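Local coordinates for protein interleukin 22 (PDB 4O6K) that is a helical cytokine of the IL-10 family and probably signals, like human IL-22, by binding class II cytokine receptors at the cell surface, at residues R77-R80 and E81-R85; C94-D97 and Y98-P102; A113-I116 and M117-A121. One frame throughout, in Å; residues are numbered along the deposited sequence.

Contact 1 of 3, residues R77-R80 and E81-R85; sequences RNVR and EGLHR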
loop_
_atom_site.group_PDB
_atom_site.type_symbol
_atom_site.label_atom_id
_atom_site.label_comp_id
_atom_site.label_asym_id
_atom_site.label_seq_id
_atom_site.Cartn_x
_atom_site.Cartn_y
_atom_site.Cartn_z
ATOM N N ARG A 77 -10.737 5.542 -6.815
ATOM C CA ARG A 77 -10.267 5.688 -8.188
ATOM C C ARG A 77 -9.107 6.675 -8.262
ATOM O O ARG A 77 -8.084 6.397 -8.888
ATOM C CB ARG A 77 -11.413 6.122 -9.104
ATOM C CG ARG A 77 -11.001 6.375 -10.544
ATOM C CD ARG A 77 -12.110 7.088 -11.300
ATOM N NE ARG A 77 -12.319 8.451 -10.821
ATOM C CZ ARG A 77 -11.704 9.523 -11.307
ATOM N NH1 ARG A 77 -10.828 9.399 -12.294
ATOM N NH2 ARG A 77 -11.965 10.721 -10.803
ATOM N N ASN A 78 -9.273 7.826 -7.620
ATOM C CA ASN A 78 -8.230 8.843 -7.604
ATOM C C ASN A 78 -7.018 8.396 -6.796
ATOM O O ASN A 78 -5.878 8.685 -7.160
ATOM C CB ASN A 78 -8.775 10.156 -7.040
ATOM C CG ASN A 78 -7.936 11.354 -7.436
ATOM O OD1 ASN A 78 -8.014 11.834 -8.565
ATOM N ND2 ASN A 78 -7.125 11.841 -6.503
ATOM N N VAL A 79 -7.270 7.694 -5.695
ATOM C CA VAL A 79 -6.198 7.122 -4.887
ATOM C C VAL A 79 -5.357 6.130 -5.687
ATOM O O VAL A 79 -4.132 6.242 -5.728
ATOM C CB VAL A 79 -6.751 6.421 -3.632
ATOM C CG1 VAL A 79 -5.653 5.636 -2.930
ATOM C CG2 VAL A 79 -7.374 7.439 -2.691
ATOM N N ARG A 80 -6.023 5.173 -6.330
ATOM C CA ARG A 80 -5.340 4.151 -7.121
ATOM C C ARG A 80 -4.472 4.755 -8.219
ATOM O O ARG A 80 -3.332 4.335 -8.420
ATOM C CB ARG A 80 -6.352 3.180 -7.735
ATOM C CG ARG A 80 -5.707 2.045 -8.521
ATOM C CD ARG A 80 -6.731 1.189 -9.258
ATOM N NE ARG A 80 -7.495 1.946 -10.246
ATOM C CZ ARG A 80 -8.744 2.363 -10.062
ATOM N NH1 ARG A 80 -9.375 2.090 -8.927
ATOM N NH2 ARG A 80 -9.364 3.047 -11.013
ATOM N N GLU A 81 -5.015 5.739 -8.926
ATOM C CA GLU A 81 -4.285 6.401 -10.003
ATOM C C GLU A 81 -3.065 7.133 -9.456
ATOM O O GLU A 81 -1.993 7.110 -10.062
ATOM C CB GLU A 81 -5.197 7.367 -10.761
ATOM C CG GLU A 81 -6.262 6.674 -11.596
ATOM C CD GLU A 81 -7.230 7.645 -12.240
ATOM O OE1 GLU A 81 -6.858 8.824 -12.422
ATOM O OE2 GLU A 81 -8.360 7.229 -12.568
ATOM N N GLY A 82 -3.237 7.786 -8.312
ATOM C CA GLY A 82 -2.135 8.442 -7.634
ATOM C C GLY A 82 -1.087 7.445 -7.175
ATOM O O GLY A 82 0.111 7.670 -7.344
ATOM N N LEU A 83 -1.544 6.340 -6.594
ATOM C CA LEU A 83 -0.646 5.297 -6.109
ATOM C C LEU A 83 0.089 4.604 -7.252
ATOM O O LEU A 83 1.235 4.187 -7.095
ATOM C CB LEU A 83 -1.412 4.266 -5.275
ATOM C CG LEU A 83 -2.001 4.758 -3.952
ATOM C CD1 LEU A 83 -2.219 3.602 -2.999
ATOM C CD2 LEU A 83 -1.092 5.795 -3.322
ATOM N N HIS A 84 -0.578 4.469 -8.394
ATOM C CA HIS A 84 0.061 3.897 -9.575
ATOM C C HIS A 84 1.236 4.755 -10.033
ATOM O O HIS A 84 2.299 4.234 -10.368
ATOM C CB HIS A 84 -0.944 3.740 -10.717
ATOM C CG HIS A 84 -0.331 3.248 -11.991
ATOM N ND1 HIS A 84 0.306 2.029 -12.089
ATOM C CD2 HIS A 84 -0.247 3.815 -13.218
ATOM C CE1 HIS A 84 0.750 1.864 -13.322
ATOM N NE2 HIS A 84 0.429 2.933 -14.027
ATOM N N ARG A 85 1.032 6.069 -10.046
ATOM C CA ARG A 85 2.082 7.010 -10.422
ATOM C C ARG A 85 3.290 6.884 -9.499
ATOM O O ARG A 85 4.432 6.890 -9.955
ATOM C CB ARG A 85 1.548 8.444 -10.407
ATOM C CG ARG A 85 0.509 8.726 -11.481
ATOM C CD ARG A 85 0.129 10.196 -11.519
ATOM N NE ARG A 85 -0.915 10.464 -12.503
ATOM C CZ ARG A 85 -2.206 10.582 -12.210
ATOM N NH1 ARG A 85 -2.619 10.463 -10.956
ATOM N NH2 ARG A 85 -3.086 10.824 -13.173
#

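Contact 2 of 3, residues C94-D97 and Y98-P102; sequences CKHD and YSSHP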
loop_
_atom_site.group_PDB
_atom_site.type_symbol
_atom_site.label_atom_id
_atom_site.label_comp_id
_atom_site.label_asym_id
_atom_site.label_seq_id
_atom_site.Cartn_x
_atom_site.Cartn_y
_atom_site.Cartn_z
ATOM N N CYS A 94 13.976 1.143 -8.724
ATOM C CA CYS A 94 14.131 -0.108 -7.991
ATOM C C CYS A 94 14.707 -1.143 -8.941
ATOM O O CYS A 94 13.983 -1.857 -9.639
ATOM C CB CYS A 94 12.807 -0.577 -7.388
ATOM S SG CYS A 94 12.234 0.439 -6.003
ATOM N N LYS A 95 16.033 -1.192 -8.955
ATOM C CA LYS A 95 16.801 -2.000 -9.887
ATOM C C LYS A 95 16.519 -3.484 -9.700
ATOM O O LYS A 95 16.351 -4.224 -10.669
ATOM C CB LYS A 95 18.290 -1.732 -9.655
ATOM C CG LYS A 95 18.722 -0.296 -9.917
ATOM C CD LYS A 95 20.216 -0.125 -9.688
ATOM C CE LYS A 95 20.672 1.297 -9.976
ATOM N NZ LYS A 95 20.544 1.660 -11.413
ATOM N N HIS A 96 16.464 -3.905 -8.442
ATOM C CA HIS A 96 16.207 -5.298 -8.099
ATOM C C HIS A 96 14.717 -5.636 -8.100
ATOM O O HIS A 96 13.885 -4.819 -7.705
ATOM C CB HIS A 96 16.813 -5.629 -6.735
ATOM C CG HIS A 96 16.586 -7.043 -6.302
ATOM N ND1 HIS A 96 17.172 -8.117 -6.939
ATOM C CD2 HIS A 96 15.837 -7.563 -5.302
ATOM C CE1 HIS A 96 16.794 -9.236 -6.348
ATOM N NE2 HIS A 96 15.984 -8.929 -5.351
ATOM N N ASP A 97 14.391 -6.836 -8.484
ATOM C CA ASP A 97 13.048 -7.334 -8.439
ATOM C C ASP A 97 12.746 -8.040 -7.132
ATOM O O ASP A 97 13.146 -9.135 -6.917
ATOM C CB ASP A 97 12.796 -8.290 -9.596
ATOM C CG ASP A 97 11.428 -8.928 -9.554
ATOM O OD1 ASP A 97 10.585 -8.503 -8.792
ATOM O OD2 ASP A 97 11.192 -9.831 -10.326
ATOM N N TYR A 98 12.002 -7.367 -6.286
ATOM C CA TYR A 98 11.688 -7.808 -4.939
ATOM C C TYR A 98 10.460 -8.670 -4.821
ATOM O O TYR A 98 9.980 -8.901 -3.746
ATOM C CB TYR A 98 11.584 -6.638 -3.989
ATOM C CG TYR A 98 12.875 -6.023 -3.550
ATOM C CD1 TYR A 98 13.572 -6.480 -2.463
ATOM C CD2 TYR A 98 13.373 -4.960 -4.189
ATOM C CE1 TYR A 98 14.760 -5.902 -2.071
ATOM C CE2 TYR A 98 14.566 -4.374 -3.801
ATOM C CZ TYR A 98 15.253 -4.845 -2.730
ATOM O OH TYR A 98 16.378 -4.203 -2.409
ATOM N N SER A 99 9.967 -9.149 -5.936
ATOM C CA SER A 99 9.018 -10.216 -5.901
ATOM C C SER A 99 9.637 -11.443 -5.155
ATOM O O SER A 99 8.950 -12.212 -4.571
ATOM C CB SER A 99 8.475 -10.521 -7.279
ATOM O OG SER A 99 8.163 -9.354 -8.033
ATOM N N SER A 100 10.951 -11.562 -5.104
ATOM C CA SER A 100 11.570 -12.715 -4.462
ATOM C C SER A 100 11.863 -12.477 -2.981
ATOM O O SER A 100 12.531 -13.288 -2.339
ATOM C CB SER A 100 12.864 -13.087 -5.190
ATOM O OG SER A 100 13.814 -12.039 -5.109
ATOM N N HIS A 101 11.369 -11.367 -2.440
ATOM C CA HIS A 101 11.554 -11.069 -1.022
ATOM C C HIS A 101 10.450 -11.711 -0.175
ATOM O O HIS A 101 9.286 -11.724 -0.578
ATOM C CB HIS A 101 11.597 -9.557 -0.785
ATOM C CG HIS A 101 12.116 -9.177 0.567
ATOM N ND1 HIS A 101 11.323 -9.172 1.694
ATOM C CD2 HIS A 101 13.354 -8.815 0.978
ATOM C CE1 HIS A 101 12.046 -8.809 2.738
ATOM N NE2 HIS A 101 13.282 -8.587 2.331
ATOM N N PRO A 102 10.816 -12.247 1.002
ATOM C CA PRO A 102 9.890 -12.931 1.917
ATOM C C PRO A 102 8.694 -12.090 2.370
ATOM O O PRO A 102 7.598 -12.626 2.524
ATOM C CB PRO A 102 10.769 -13.260 3.129
ATOM C CG PRO A 102 12.152 -13.265 2.629
ATOM C CD PRO A 102 12.222 -12.380 1.426
HETATM O O HOH W 1 11.421 -4.498 -7.085
#

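Contact 3 of 3, residues A113-I116 and M117-A121; sequences ASAI and MDLAA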
loop_
_atom_site.group_PDB
_atom_site.type_symbol
_atom_site.label_atom_id
_atom_site.label_comp_id
_atom_site.label_asym_id
_atom_site.label_seq_id
_atom_site.Cartn_x
_atom_site.Cartn_y
_atom_site.Cartn_z
ATOM N N ALA A 113 -4.959 -15.877 2.008
ATOM C CA ALA A 113 -5.518 -16.648 3.114
ATOM C C ALA A 113 -6.790 -15.998 3.648
ATOM O O ALA A 113 -7.720 -16.684 4.070
ATOM C CB ALA A 113 -4.492 -16.798 4.228
ATOM N N SER A 114 -6.821 -14.670 3.624
ATOM C CA SER A 114 -7.967 -13.920 4.119
ATOM C C SER A 114 -9.067 -13.880 3.065
ATOM O O SER A 114 -10.254 -13.892 3.388
ATOM C CB SER A 114 -7.553 -12.500 4.510
ATOM O OG SER A 114 -8.658 -11.764 5.003
ATOM N N ALA A 115 -8.655 -13.829 1.802
ATOM C CA ALA A 115 -9.584 -13.769 0.678
ATOM C C ALA A 115 -10.433 -15.034 0.572
ATOM O O ALA A 115 -11.553 -14.997 0.065
ATOM C CB ALA A 115 -8.823 -13.535 -0.619
ATOM N N ILE A 116 -9.877 -16.141 0.986
ATOM C CA ILE A 116 -10.563 -17.394 0.968
ATOM C C ILE A 116 -11.767 -17.346 1.892
ATOM O O ILE A 116 -12.830 -17.637 1.478
ATOM C CB ILE A 116 -9.609 -18.539 1.293
ATOM C CG1 ILE A 116 -8.636 -18.720 0.168
ATOM C CG2 ILE A 116 -10.379 -19.817 1.552
ATOM C CD1 ILE A 116 -9.288 -18.802 -1.164
ATOM N N MET A 117 -11.594 -16.950 3.134
ATOM C CA MET A 117 -12.693 -16.728 4.045
ATOM C C MET A 117 -13.760 -15.863 3.392
ATOM O O MET A 117 -14.838 -16.338 3.134
ATOM C CB MET A 117 -12.186 -16.010 5.312
ATOM C CG MET A 117 -12.365 -16.656 6.680
ATOM S SD MET A 117 -10.822 -17.332 7.341
ATOM C CE MET A 117 -10.682 -18.847 6.387
ATOM N N ASP A 118 -13.432 -14.596 3.135
ATOM C CA ASP A 118 -14.341 -13.536 2.719
ATOM C C ASP A 118 -13.575 -12.510 1.893
ATOM O O ASP A 118 -12.756 -11.760 2.424
ATOM C CB ASP A 118 -14.988 -12.876 3.942
ATOM C CG ASP A 118 -16.140 -11.952 3.578
ATOM O OD1 ASP A 118 -16.248 -11.543 2.404
ATOM O OD2 ASP A 118 -16.943 -11.633 4.480
ATOM N N LEU A 119 -13.846 -12.487 0.593
ATOM C CA LEU A 119 -13.126 -11.623 -0.333
ATOM C C LEU A 119 -13.401 -10.149 -0.055
ATOM O O LEU A 119 -12.496 -9.317 -0.123
ATOM C CB LEU A 119 -13.499 -11.961 -1.779
ATOM C CG LEU A 119 -12.679 -11.285 -2.879
ATOM C CD1 LEU A 119 -11.229 -11.740 -2.827
ATOM C CD2 LEU A 119 -13.282 -11.564 -4.247
ATOM N N ALA A 120 -14.653 -9.834 0.260
ATOM C CA ALA A 120 -15.052 -8.458 0.529
ATOM C C ALA A 120 -14.439 -7.944 1.828
ATOM O O ALA A 120 -14.027 -6.787 1.915
ATOM C CB ALA A 120 -16.568 -8.349 0.580
ATOM N N ALA A 121 -14.381 -8.809 2.836
ATOM C CA ALA A 121 -13.794 -8.444 4.120
ATOM C C ALA A 121 -12.279 -8.323 4.008
ATOM O O ALA A 121 -11.660 -7.500 4.680
ATOM C CB ALA A 121 -14.171 -9.462 5.185
#

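Contact 1 of 3, residues R77-R80 and E81-R85
Arg77 and Glu81 sit one turn apart on helix 76-93, an amphipathic helix of the all-helical IL-10-family cytokine fold, and pair their side chains along its outer side. Four backbone i to i+4 bonds hold this stretch: Arg77 O, Asn78 O, Val79 O and Arg80 O accept from the amides of Glu81, Gly82, Leu83 and His84, the shortest being Leu83 N to Val79 O at 2.7 Å.

Apolar packing lies on the buried side. Val79 and Leu83 run side by side, pointing the same way, and Val79 CG1 rests 3.9 Å from Leu83 CG. Beyond them, Val79 packs on Leu16 of helix 10-24, while Leu83 reaches Leu55 of helix 47-62 and Tyr134 of helix 130-140.

Charged groups occupy the more exposed side. The Arg80 guanidinium is held by a bond from NH1 to Leu63 O; Glu81 adds an opposite charge nearby without an N-H aimed at it. Arg77 bends at its third torsion (chi3 68°), bringing its guanidinium to the Glu81 carboxylate with the two planes 72° apart. The resulting salt bridge is weak, Arg77 NH1 lying 3.3 Å from Glu81 OE2 with a bent N-H...O angle of 127°.

Contact 2 of 3, residues C94-D97 and Y98-P102
His96 stands edge-on over the ring of Tyr98, and this T-shaped pair is the compact part of the turn. The imidazole points CD2 at the middle of the phenol ring, 3.5 Å above its plane, with the ring centroids 4.7 Å apart and the planes at 89°. Tyr98 CG lies anti to its carbonyl carbon (chi1 -76°), a torsion that carries the ring back beneath His96. The same ring packs against Cys49 and Ile50 of helix 47-62, so Tyr98 also ties the loop to that helix.

Asp97 and Ser99 are also held tightly. A single carboxylate oxygen takes two bonds: Ser99 OG donates to the syn lone pair of Asp97 OD1, 2.7 Å away, while Ser99 N reaches Asp97 OD1 at 3.0 Å from above the carboxylate plane. Two donors from one residue should fix the rotation of the carboxylate. Arg53 of helix 47-62 adds a long, weak ion pair to the same oxygen.

The rest of the contact is looser. At one end a water spans the backbone, donating to His96 O at 2.6 Å and accepting from Tyr98 N at 3.0 Å. At the other, Ser100 OG makes a weak bond to Asp97 O, 3.5 Å away, and lies near the imidazole of His96 without gripping it.

Cys94, in disulfide with Cys49, ties the start of this loop to helix 47-62. At the other end His101 occupies the N-cap position of helix 102-117, its ND1 accepting from Leu103 N. Between those ends, Asp97 OD1 accepting from Ser99 N, two residues on, closes an Asx turn, which the Ser99 hydroxyl bond supplements.

Contact 3 of 3, residues A113-I116 and M117-A121
At the junction where helix 102-117 ends and helix 119-128 begins, Ser114 and Asp118 make the last i to i+4 bond before the chain turns. Asp118 N lies 3.3 Å from Ser114 O, a long but almost straight bond, with an N-H...O angle of 177° and the donor in the carbonyl plane. One residue further on the pattern fails: Ala115 O and Leu119 N are 3.4 Å apart, but the N-H is poorly aimed and no bond results.

One apolar contact bridges the bend. Leu119 holds CG anti to its backbone N (chi1 -171°), and its CD1 methyl meets Ala115 CB at 3.7 Å. At the end of the first helix, Met117 packs its CB against Ser114 O at 3.5 Å.

The break is that of one helix ending and the next being capped, with Asp118 as the N-cap. Asp118 is extended (phi -152°), so the chain leaves the helical path here. The carboxylate then turns to the new helix: Asp118 OD1 accepts from Ala121 N at 3.3 Å and from Ala120 N at 3.2 Å. Both bonds are weak, the second clearly bent; together they offer weak caps to two amides of the first turn, and the negative charge probably interacts favourably with the helix dipole.

Overall arrangement
From the N terminus, helices 10-24 and 47-62, early in the chain, supply surfaces against which contact 1 packs, and helix 47-62 also receives contact 2. Contact 1 follows near the start of helix 76-93; being within a helix, it closes no loop. Contact 2 shapes the loop from that helix to helix 102-117 and fastens it to helix 47-62. Contact 3 turns the far end of helix 102-117 into helix 119-128, so contacts 2 and 3 mark the two ends of one helix, their centres 26 Å apart. The three stand in series, none nested or crossing, and none touches another; contacts 1 and 2 come nearest, about 11 Å between closest atoms.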